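Local atomic coordinates of fasciclin-1 (Drosophila melanogaster, PDB entry 1O70), a protein that acts as a neural cell adhesion molecule, here represented by its third and fourth extracellular FAS1 domains. Residues F113-E118 / T122-E127; N184-N189 / R233-S238; L209-A214 / I303-L308. All coordinates share one frame; numbering follows the deposited sequence.

Overall arrangement
The three contacts divide between two FAS1 domains. Interaction 1, a beta hairpin beneath an N-linked glycan, belongs to the third domain; interactions 2 and 3 belong to the fourth. Interaction 1 is centred about 30 Å from the centre of interaction 2 and about 29 Å from that of interaction 3, and touches neither. Interactions 2 and 3 have centres about 21 Å apart, yet they meet directly: Arg233 NH1 donates to Leu307 O at 2.8 Å, and His234 NE2 is hydrogen-bonded to Leu307 N at 2.9 Å. The residues leading into strand 235-238 are thus tied to the loop after strand 298-303. The sulfate at Arg233 is probably from the crystallisation liquor.

Interaction 1: F113-E118 / T122-E127; sequences FNVRGE and TVITVE. With NAG (2-acetamido-2-deoxy-beta-D-glucopyranose), chain B; NAG (2-acetamido-2-deoxy-beta-D-glucopyranose), chain C.
Asn114 and Thr125 face each other as an antiparallel hydrogen-bonded pair, each using both its backbone N-H and its carbonyl oxygen. The bonds Asn114 N to Thr125 O and Thr125 N to Asn114 O are both 3.0 Å. Arg116 and Val123 repeat the pattern, with Arg116 N to Val123 O at 2.9 Å and Val123 N to Arg116 O at 2.8 Å. Strands 110-116 and 123-128 thereby form a beta hairpin of the third FAS1 domain. Near its turn, Gly117 O accepts from Arg92, and Thr122 OG1 is hydrogen-bonded to Gly119 O.

The side chains of Asn114 and Thr125 leave on the same face and meet the glycan carried by Asn132. Thr125 OG1, set between its own backbone N and carbonyl carbon (chi1 56°), accepts a hydrogen bond from N2 of the chain B sugar, with 2.8 Å between Thr125 OG1 and that N2. Asn114 ND2 donates to O6 of the chain C sugar at 3.1 Å and 168°. A water hydrogen-bonded to Thr125 OG1 donates to Asn114 O and is reached only weakly by Asn114 ND2, which links the groups that touch the glycan to the strand backbone.

The other face is apolar. Val126 lays CG2 over one face of the Phe113 ring, 4.2 Å from its centroid, in a CH-pi contact with the two side chains pointing the same way. Val115 and Ile124 continue this surface, and helix 88-94 packs against it through Ile91 and Val88.

The chemistry is therefore two-sided: the hairpin turns hydrocarbon to the domain interior, while its amide and hydroxyl groups hold the first two sugars of the glycan against the other face.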
loop_
_atom_site.group_PDB
_atom_site.type_symbol
_atom_site.label_atom_id
_atom_site.label_comp_id
_atom_site.label_asym_id
_atom_site.label_seq_id
_atom_site.Cartn_x
_atom_site.Cartn_y
_atom_site.Cartn_z
ATOM N N PHE A 113 -4.231 -7.899 6.950
ATOM C CA PHE A 113 -4.556 -9.150 6.293
ATOM C C PHE A 113 -5.996 -9.239 5.831
ATOM O O PHE A 113 -6.857 -8.456 6.234
ATOM C CB PHE A 113 -4.292 -10.330 7.243
ATOM C CG PHE A 113 -2.909 -10.356 7.832
ATOM C CD1 PHE A 113 -2.546 -9.458 8.824
ATOM C CD2 PHE A 113 -1.966 -11.275 7.385
ATOM C CE1 PHE A 113 -1.265 -9.472 9.365
ATOM C CE2 PHE A 113 -0.681 -11.295 7.921
ATOM C CZ PHE A 113 -0.334 -10.387 8.913
ATOM N N ASN A 114 -6.240 -10.219 4.975
ATOM C CA ASN A 114 -7.569 -10.500 4.480
ATOM C C ASN A 114 -7.731 -12.005 4.605
ATOM O O ASN A 114 -6.876 -12.764 4.140
ATOM C CB ASN A 114 -7.725 -10.098 3.020
ATOM C CG ASN A 114 -9.109 -10.413 2.491
ATOM O OD1 ASN A 114 -10.109 -9.960 3.048
ATOM N ND2 ASN A 114 -9.177 -11.194 1.420
ATOM N N VAL A 115 -8.821 -12.434 5.239
ATOM C CA VAL A 115 -9.093 -13.854 5.435
ATOM C C VAL A 115 -10.368 -14.301 4.732
ATOM O O VAL A 115 -11.417 -13.678 4.889
ATOM C CB VAL A 115 -9.232 -14.198 6.934
ATOM C CG1 VAL A 115 -9.586 -15.670 7.093
ATOM C CG2 VAL A 115 -7.932 -13.880 7.676
ATOM N N ARG A 116 -10.264 -15.381 3.960
ATOM C CA ARG A 116 -11.402 -15.953 3.238
ATOM C C ARG A 116 -11.569 -17.431 3.585
ATOM O O ARG A 116 -10.583 -18.133 3.809
ATOM C CB ARG A 116 -11.193 -15.861 1.732
ATOM C CG ARG A 116 -11.162 -14.479 1.149
ATOM C CD ARG A 116 -10.552 -14.568 -0.243
ATOM N NE ARG A 116 -11.179 -15.634 -1.022
ATOM C CZ ARG A 116 -10.682 -16.122 -2.154
ATOM N NH1 ARG A 116 -9.543 -15.639 -2.640
ATOM N NH2 ARG A 116 -11.330 -17.083 -2.806
ATOM N N GLY A 117 -12.818 -17.893 3.604
ATOM C CA GLY A 117 -13.114 -19.289 3.893
ATOM C C GLY A 117 -12.720 -19.781 5.271
ATOM O O GLY A 117 -12.289 -19.000 6.119
ATOM N N GLU A 118 -12.887 -21.083 5.505
ATOM C CA GLU A 118 -12.525 -21.676 6.791
ATOM C C GLU A 118 -11.922 -23.064 6.607
ATOM O O GLU A 118 -11.886 -23.600 5.498
ATOM C CB GLU A 118 -13.740 -21.779 7.718
ATOM C CG GLU A 118 -14.557 -20.509 7.848
ATOM C CD GLU A 118 -15.378 -20.243 6.605
ATOM O OE1 GLU A 118 -15.982 -21.207 6.085
ATOM O OE2 GLU A 118 -15.429 -19.080 6.157
ATOM N N THR A 122 -9.278 -22.142 3.981
ATOM C CA THR A 122 -8.869 -20.811 4.372
ATOM C C THR A 122 -7.792 -20.232 3.468
ATOM O O THR A 122 -6.828 -20.909 3.104
ATOM C CB THR A 122 -8.333 -20.797 5.813
ATOM O OG1 THR A 122 -9.321 -21.341 6.695
ATOM C CG2 THR A 122 -8.001 -19.374 6.238
ATOM N N VAL A 123 -7.984 -18.976 3.090
ATOM C CA VAL A 123 -7.021 -18.279 2.261
ATOM C C VAL A 123 -6.679 -16.988 2.971
ATOM O O VAL A 123 -7.544 -16.140 3.220
ATOM C CB VAL A 123 -7.572 -17.968 0.861
ATOM C CG1 VAL A 123 -6.672 -16.940 0.163
ATOM C CG2 VAL A 123 -7.605 -19.247 0.037
ATOM N N ILE A 124 -5.409 -16.857 3.320
ATOM C CA ILE A 124 -4.935 -15.670 4.010
ATOM C C ILE A 124 -3.945 -14.920 3.148
ATOM O O ILE A 124 -2.973 -15.495 2.652
ATOM C CB ILE A 124 -4.232 -16.035 5.315
ATOM C CG1 ILE A 124 -5.166 -16.896 6.167
ATOM C CG2 ILE A 124 -3.832 -14.769 6.064
ATOM C CD1 ILE A 124 -4.436 -17.746 7.194
ATOM N N THR A 125 -4.208 -13.637 2.953
ATOM C CA THR A 125 -3.311 -12.797 2.180
ATOM C C THR A 125 -2.928 -11.598 3.038
ATOM O O THR A 125 -3.626 -11.255 3.997
ATOM C CB THR A 125 -3.964 -12.301 0.860
ATOM O OG1 THR A 125 -5.200 -11.616 1.137
ATOM C CG2 THR A 125 -4.207 -13.481 -0.092
ATOM N N VAL A 126 -1.801 -10.980 2.708
ATOM C CA VAL A 126 -1.310 -9.820 3.439
ATOM C C VAL A 126 -0.919 -8.736 2.445
ATOM O O VAL A 126 -0.447 -9.034 1.341
ATOM C CB VAL A 126 -0.060 -10.173 4.286
ATOM C CG1 VAL A 126 1.043 -10.741 3.400
ATOM C CG2 VAL A 126 0.447 -8.929 5.009
ATOM N N GLU A 127 -1.119 -7.480 2.832
ATOM C CA GLU A 127 -0.771 -6.358 1.971
ATOM C C GLU A 127 0.230 -5.473 2.689
ATOM O O GLU A 127 -0.036 -4.979 3.780
ATOM C CB GLU A 127 -2.007 -5.521 1.606
ATOM C CG GLU A 127 -1.648 -4.199 0.910
ATOM C CD GLU A 127 -1.137 -4.395 -0.512
ATOM O OE1 GLU A 127 -0.412 -3.511 -1.011
ATOM O OE2 GLU A 127 -1.477 -5.424 -1.139
HETATM C C1 NAG B . -4.606 -9.668 -2.291
HETATM C C2 NAG B . -5.771 -9.175 -1.438
HETATM C C3 NAG B . -6.921 -10.182 -1.546
HETATM C C4 NAG B . -7.304 -10.421 -3.019
HETATM C C5 NAG B . -6.040 -10.791 -3.822
HETATM C C6 NAG B . -6.267 -10.947 -5.309
HETATM C C7 NAG B . -5.371 -7.881 0.554
HETATM C C8 NAG B . -4.967 -7.858 2.022
HETATM N N2 NAG B . -5.358 -9.062 -0.057
HETATM O O3 NAG B . -8.036 -9.738 -0.792
HETATM O O4 NAG B . -8.242 -11.513 -3.094
HETATM O O5 NAG B . -5.020 -9.787 -3.653
HETATM O O6 NAG B . -6.928 -9.808 -5.840
HETATM O O7 NAG B . -5.686 -6.842 -0.016
HETATM C C1 NAG C . -9.577 -11.196 -3.225
HETATM C C2 NAG C . -10.303 -12.373 -3.845
HETATM C C3 NAG C . -11.778 -12.010 -4.022
HETATM C C4 NAG C . -12.352 -11.599 -2.651
HETATM C C5 NAG C . -11.499 -10.508 -1.980
HETATM C C6 NAG C . -11.943 -10.292 -0.539
HETATM C C7 NAG C . -9.127 -13.877 -5.311
HETATM C C8 NAG C . -9.441 -14.614 -6.606
HETATM N N2 NAG C . -9.709 -12.697 -5.127
HETATM O O3 NAG C . -12.471 -13.121 -4.548
HETATM O O4 NAG C . -13.697 -11.148 -2.771
HETATM O O5 NAG C . -10.111 -10.905 -1.927
HETATM O O6 NAG C . -11.944 -11.525 0.175
HETATM O O7 NAG C . -8.365 -14.376 -4.486
HETATM O O HOH W 1 -7.388 -13.228 1.572
#

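Interaction 2: N184-N189 / R233-S238; sequences NDQLNN and RHLAIS. With SO4 (sulfate ion), chain F.
Leu187 and Leu235 mark the closest approach of the two backbones, yet their CA atoms are 9.6 Å apart, so segments 184-189 and 233-238 meet by side chains alone. The first is a compact loop before strand 193-199, folded by successive backbone bonds three residues apart, such as Leu187 N to Asn184 O at 2.7 Å. The second runs into strand 235-238, which lies outermost in the sheet of the fourth FAS1 domain and pairs antiparallel with strand 193-199.

At the centre, one methyl of each leucine meets the other: CD2 of Leu187 lies 3.7 Å from CD2 of Leu235. The two side chains run antiparallel and overlap at their ends. Leu235 has CG anti to its backbone N (chi1 -174°), which carries both its methyls to CD2 of Leu187. Phe194 of the neighbouring strand touches both leucines, and Leu162 and Leu165 of helix 161-167 pack on Leu187.

Gln186 reaches across from the loop, its chain extended beyond CG, and sets its amide beside aliphatic carbon. NE2 is 3.9 Å from CD2 of Leu235, while OE1 is 3.9 Å from CD1 of Ile237, whose side chain crosses it obliquely. Gln186 NE2 also donates a hydrogen bond to Phe183 O, within the same loop.

At the far end of the second segment, Arg233 extends away from this packing. Its NH2 donates to O3 of the sulfate at 3.2 Å in an almost straight bond, 172° at the hydrogen, and its NH1 makes a salt bridge with Asp312.

No hydrogen bond joins the two segments, which implies that van der Waals packing carries the contact: two buried leucines form its interior, and the Gln186 amide closes it toward Ile237.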
loop_
_atom_site.group_PDB
_atom_site.type_symbol
_atom_site.label_atom_id
_atom_site.label_comp_id
_atom_site.label_asym_id
_atom_site.label_seq_id
_atom_site.Cartn_x
_atom_site.Cartn_y
_atom_site.Cartn_z
ATOM N N ASN A 184 -6.834 4.478 -17.311
ATOM C CA ASN A 184 -5.918 3.487 -16.745
ATOM C C ASN A 184 -4.777 3.050 -17.654
ATOM O O ASN A 184 -3.669 2.791 -17.185
ATOM C CB ASN A 184 -6.666 2.220 -16.321
ATOM C CG ASN A 184 -7.759 2.485 -15.322
ATOM O OD1 ASN A 184 -7.743 3.485 -14.617
ATOM N ND2 ASN A 184 -8.713 1.570 -15.241
ATOM N N ASP A 185 -5.058 2.946 -18.947
ATOM C CA ASP A 185 -4.070 2.505 -19.923
ATOM C C ASP A 185 -2.669 3.031 -19.645
ATOM O O ASP A 185 -1.705 2.265 -19.539
ATOM C CB ASP A 185 -4.516 2.912 -21.330
ATOM C CG ASP A 185 -5.779 2.191 -21.768
ATOM O OD1 ASP A 185 -6.474 1.628 -20.892
ATOM O OD2 ASP A 185 -6.086 2.190 -22.978
ATOM N N GLN A 186 -2.563 4.342 -19.508
ATOM C CA GLN A 186 -1.282 4.992 -19.263
ATOM C C GLN A 186 -0.530 4.510 -18.021
ATOM O O GLN A 186 0.697 4.556 -17.986
ATOM C CB GLN A 186 -1.496 6.503 -19.156
ATOM C CG GLN A 186 -2.339 6.894 -17.960
ATOM C CD GLN A 186 -2.495 8.383 -17.839
ATOM O OE1 GLN A 186 -1.521 9.130 -17.977
ATOM N NE2 GLN A 186 -3.716 8.832 -17.561
ATOM N N LEU A 187 -1.264 4.062 -17.005
ATOM C CA LEU A 187 -0.666 3.621 -15.743
ATOM C C LEU A 187 0.182 2.362 -15.831
ATOM O O LEU A 187 0.693 1.869 -14.821
ATOM C CB LEU A 187 -1.763 3.430 -14.701
ATOM C CG LEU A 187 -2.614 4.683 -14.505
ATOM C CD1 LEU A 187 -3.730 4.371 -13.541
ATOM C CD2 LEU A 187 -1.751 5.824 -14.002
ATOM N N ASN A 188 0.336 1.842 -17.039
ATOM C CA ASN A 188 1.134 0.646 -17.237
ATOM C C ASN A 188 2.522 1.057 -17.728
ATOM O O ASN A 188 3.482 0.298 -17.609
ATOM C CB ASN A 188 0.453 -0.262 -18.259
ATOM C CG ASN A 188 0.854 -1.711 -18.097
ATOM O OD1 ASN A 188 1.055 -2.185 -16.971
ATOM N ND2 ASN A 188 0.952 -2.433 -19.211
ATOM N N ASN A 189 2.613 2.274 -18.263
ATOM C CA ASN A 189 3.861 2.809 -18.792
ATOM C C ASN A 189 4.984 2.780 -17.760
ATOM O O ASN A 189 4.807 3.210 -16.623
ATOM C CB ASN A 189 3.650 4.241 -19.293
ATOM C CG ASN A 189 4.841 4.764 -20.075
ATOM O OD1 ASN A 189 5.903 5.039 -19.518
ATOM N ND2 ASN A 189 4.668 4.899 -21.379
ATOM N N ARG A 233 -6.787 14.699 -11.836
ATOM C CA ARG A 233 -6.497 15.614 -10.748
ATOM C C ARG A 233 -5.765 14.845 -9.645
ATOM O O ARG A 233 -5.012 15.431 -8.874
ATOM C CB ARG A 233 -7.802 16.191 -10.213
ATOM C CG ARG A 233 -7.647 17.067 -8.976
ATOM C CD ARG A 233 -8.999 17.434 -8.388
ATOM N NE ARG A 233 -9.735 18.392 -9.212
ATOM C CZ ARG A 233 -10.990 18.763 -8.974
ATOM N NH1 ARG A 233 -11.636 18.251 -7.939
ATOM N NH2 ARG A 233 -11.604 19.634 -9.764
ATOM N N HIS A 234 -5.984 13.529 -9.582
ATOM C CA HIS A 234 -5.347 12.698 -8.565
ATOM C C HIS A 234 -4.006 12.116 -8.999
ATOM O O HIS A 234 -3.274 11.552 -8.178
ATOM C CB HIS A 234 -6.259 11.533 -8.174
ATOM C CG HIS A 234 -7.555 11.946 -7.557
ATOM N ND1 HIS A 234 -8.557 12.555 -8.278
ATOM C CD2 HIS A 234 -8.025 11.823 -6.293
ATOM C CE1 HIS A 234 -9.588 12.788 -7.486
ATOM N NE2 HIS A 234 -9.290 12.353 -6.276
ATOM N N LEU A 235 -3.683 12.269 -10.281
ATOM C CA LEU A 235 -2.461 11.701 -10.843
ATOM C C LEU A 235 -1.315 12.646 -11.156
ATOM O O LEU A 235 -1.394 13.452 -12.084
ATOM C CB LEU A 235 -2.804 10.915 -12.112
ATOM C CG LEU A 235 -1.649 10.128 -12.738
ATOM C CD1 LEU A 235 -1.230 9.011 -11.787
ATOM C CD2 LEU A 235 -2.083 9.557 -14.087
ATOM N N ALA A 236 -0.240 12.514 -10.386
ATOM C CA ALA A 236 0.956 13.325 -10.562
ATOM C C ALA A 236 1.948 12.579 -11.448
ATOM O O ALA A 236 2.300 11.434 -11.173
ATOM C CB ALA A 236 1.588 13.624 -9.214
ATOM N N ILE A 237 2.411 13.237 -12.504
ATOM C CA ILE A 237 3.341 12.616 -13.439
ATOM C C ILE A 237 4.655 13.380 -13.541
ATOM O O ILE A 237 4.669 14.536 -13.958
ATOM C CB ILE A 237 2.714 12.539 -14.849
ATOM C CG1 ILE A 237 1.331 11.871 -14.757
ATOM C CG2 ILE A 237 3.644 11.792 -15.793
ATOM C CD1 ILE A 237 0.521 11.887 -16.054
ATOM N N SER A 238 5.753 12.744 -13.145
ATOM C CA SER A 238 7.071 13.372 -13.242
ATOM C C SER A 238 8.155 12.310 -13.411
ATOM O O SER A 238 7.859 11.135 -13.642
ATOM C CB SER A 238 7.370 14.265 -12.026
ATOM O OG SER A 238 7.687 13.538 -10.862
HETATM S S SO4 F . -8.619 21.075 -11.356
HETATM O O1 SO4 F . -7.563 20.051 -11.559
HETATM O O2 SO4 F . -8.103 22.403 -11.755
HETATM O O3 SO4 F . -9.803 20.735 -12.179
HETATM O O4 SO4 F . -9.001 21.107 -9.922
#

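Interaction 3: L209-A214 / I303-L308; sequences LDYPSA and IDYPLL
Tyr305 and Tyr211 have the most surface covered here, and they meet through the phenol oxygen of one and the ring of the other: Tyr305 OH lies 3.5 Å from Tyr211 CE1. The two side chains cross at about a right angle. A chi1 of -165° swings the Tyr305 ring away from its own backbone N and out of its loop, to the end of helix 201-210 and the residue that follows it. The same oxygen, Tyr305 OH, comes 3.1 Å from Asp210 OD2, and the carboxylate and phenol planes stand 73° apart.

Tyr211 is itself backed by its neighbour, for Asp210 CB sits over the centre of one face of its ring, 3.7 Å above the plane. Tyr211 marks the break between helix 201-210 and helix 212-218: it is the first residue to leave the helical conformation of the one and holds the N-cap position of the other. The contact thus joins this helix-helix junction of the fourth FAS1 domain to the loop that follows strand 298-303, the last strand of the domain in sequence. Lys206 and Thr207, within the first helix, touch the Tyr305 side chain as well.

Removal of the phenol by an alanine here would probably open a gap between the loop and the helix junction, leaving Tyr211 CE1 and the Asp210 carboxylate without their neighbour. A looser approach to the Tyr211 ring comes from beyond the inverse gamma turn centred on Leu307. There Leu308 CD2 lies 4.6 Å from Tyr211 CD1. The Tyr211 side chain also touches Lys284, Glu310 and Val313.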
loop_
_atom_site.group_PDB
_atom_site.type_symbol
_atom_site.label_atom_id
_atom_site.label_comp_id
_atom_site.label_asym_id
_atom_site.label_seq_id
_atom_site.Cartn_x
_atom_site.Cartn_y
_atom_site.Cartn_z
ATOM N N LEU A 209 -23.262 9.006 -1.085
ATOM C CA LEU A 209 -24.228 9.551 -0.139
ATOM C C LEU A 209 -24.302 11.065 -0.277
ATOM O O LEU A 209 -25.380 11.645 -0.199
ATOM C CB LEU A 209 -23.843 9.195 1.296
ATOM C CG LEU A 209 -23.826 7.700 1.639
ATOM C CD1 LEU A 209 -23.200 7.488 3.016
ATOM C CD2 LEU A 209 -25.240 7.155 1.601
ATOM N N ASP A 210 -23.157 11.701 -0.496
ATOM C CA ASP A 210 -23.115 13.153 -0.624
ATOM C C ASP A 210 -23.713 13.678 -1.918
ATOM O O ASP A 210 -24.444 14.668 -1.918
ATOM C CB ASP A 210 -21.675 13.670 -0.543
ATOM C CG ASP A 210 -21.110 13.641 0.860
ATOM O OD1 ASP A 210 -21.850 13.995 1.808
ATOM O OD2 ASP A 210 -19.910 13.287 1.007
ATOM N N TYR A 211 -23.359 13.025 -3.020
ATOM C CA TYR A 211 -23.803 13.419 -4.348
ATOM C C TYR A 211 -24.184 12.180 -5.154
ATOM O O TYR A 211 -23.473 11.788 -6.080
ATOM C CB TYR A 211 -22.668 14.133 -5.069
ATOM C CG TYR A 211 -21.853 15.072 -4.207
ATOM C CD1 TYR A 211 -20.527 14.779 -3.891
ATOM C CD2 TYR A 211 -22.385 16.279 -3.754
ATOM C CE1 TYR A 211 -19.751 15.664 -3.156
ATOM C CE2 TYR A 211 -21.614 17.173 -3.016
ATOM C CZ TYR A 211 -20.299 16.856 -2.725
ATOM O OH TYR A 211 -19.519 17.741 -2.018
ATOM N N PRO A 212 -25.329 11.562 -4.829
ATOM C CA PRO A 212 -25.818 10.354 -5.508
ATOM C C PRO A 212 -25.911 10.422 -7.030
ATOM O O PRO A 212 -25.563 9.459 -7.725
ATOM C CB PRO A 212 -27.173 10.110 -4.847
ATOM C CG PRO A 212 -27.605 11.495 -4.450
ATOM C CD PRO A 212 -26.351 12.109 -3.921
ATOM N N SER A 213 -26.370 11.558 -7.547
ATOM C CA SER A 213 -26.490 11.734 -8.992
ATOM C C SER A 213 -25.128 11.906 -9.660
ATOM O O SER A 213 -24.853 11.303 -10.702
ATOM C CB SER A 213 -27.384 12.937 -9.314
ATOM O OG SER A 213 -28.757 12.583 -9.230
ATOM N N ALA A 214 -24.275 12.734 -9.067
ATOM C CA ALA A 214 -22.950 12.940 -9.635
ATOM C C ALA A 214 -22.154 11.641 -9.515
ATOM O O ALA A 214 -21.295 11.350 -10.346
ATOM C CB ALA A 214 -22.224 14.064 -8.911
ATOM N N ILE A 303 -6.383 7.276 -0.292
ATOM C CA ILE A 303 -6.997 8.308 0.521
ATOM C C ILE A 303 -8.424 7.992 0.952
ATOM O O ILE A 303 -9.073 7.115 0.381
ATOM C CB ILE A 303 -6.899 9.659 -0.189
ATOM C CG1 ILE A 303 -7.691 9.657 -1.491
ATOM C CG2 ILE A 303 -5.421 9.941 -0.494
ATOM C CD1 ILE A 303 -7.616 10.982 -2.233
ATOM N N ASP A 304 -8.896 8.688 1.984
ATOM C CA ASP A 304 -10.230 8.467 2.554
ATOM C C ASP A 304 -11.383 9.029 1.744
ATOM O O ASP A 304 -12.508 8.534 1.828
ATOM C CB ASP A 304 -10.311 9.071 3.956
ATOM C CG ASP A 304 -9.824 8.127 5.037
ATOM O OD1 ASP A 304 -9.439 8.635 6.114
ATOM O OD2 ASP A 304 -9.854 6.885 4.843
ATOM N N TYR A 305 -11.104 10.071 0.974
ATOM C CA TYR A 305 -12.135 10.728 0.187
ATOM C C TYR A 305 -11.467 11.322 -1.045
ATOM O O TYR A 305 -10.336 11.803 -0.981
ATOM C CB TYR A 305 -12.782 11.835 1.028
ATOM C CG TYR A 305 -14.095 12.368 0.493
ATOM C CD1 TYR A 305 -15.277 11.634 0.632
ATOM C CD2 TYR A 305 -14.158 13.605 -0.172
ATOM C CE1 TYR A 305 -16.486 12.114 0.124
ATOM C CE2 TYR A 305 -15.369 14.091 -0.685
ATOM C CZ TYR A 305 -16.526 13.339 -0.535
ATOM O OH TYR A 305 -17.721 13.787 -1.061
ATOM N N PRO A 306 -12.164 11.301 -2.185
ATOM C CA PRO A 306 -11.624 11.841 -3.438
ATOM C C PRO A 306 -11.507 13.366 -3.443
ATOM O O PRO A 306 -12.275 14.051 -2.773
ATOM C CB PRO A 306 -12.616 11.330 -4.477
ATOM C CG PRO A 306 -13.904 11.302 -3.717
ATOM C CD PRO A 306 -13.506 10.731 -2.390
ATOM N N LEU A 307 -10.526 13.891 -4.170
ATOM C CA LEU A 307 -10.357 15.337 -4.264
ATOM C C LEU A 307 -11.545 15.867 -5.066
ATOM O O LEU A 307 -11.470 15.978 -6.288
ATOM C CB LEU A 307 -9.050 15.667 -4.983
ATOM C CG LEU A 307 -7.815 15.123 -4.273
ATOM C CD1 LEU A 307 -6.592 15.296 -5.149
ATOM C CD2 LEU A 307 -7.642 15.832 -2.935
ATOM N N LEU A 308 -12.639 16.184 -4.378
ATOM C CA LEU A 308 -13.840 16.668 -5.044
ATOM C C LEU A 308 -14.586 17.743 -4.251
ATOM O O LEU A 308 -14.758 17.625 -3.038
ATOM C CB LEU A 308 -14.775 15.484 -5.321
ATOM C CG LEU A 308 -15.832 15.613 -6.423
ATOM C CD1 LEU A 308 -15.158 15.826 -7.765
ATOM C CD2 LEU A 308 -16.687 14.358 -6.454
#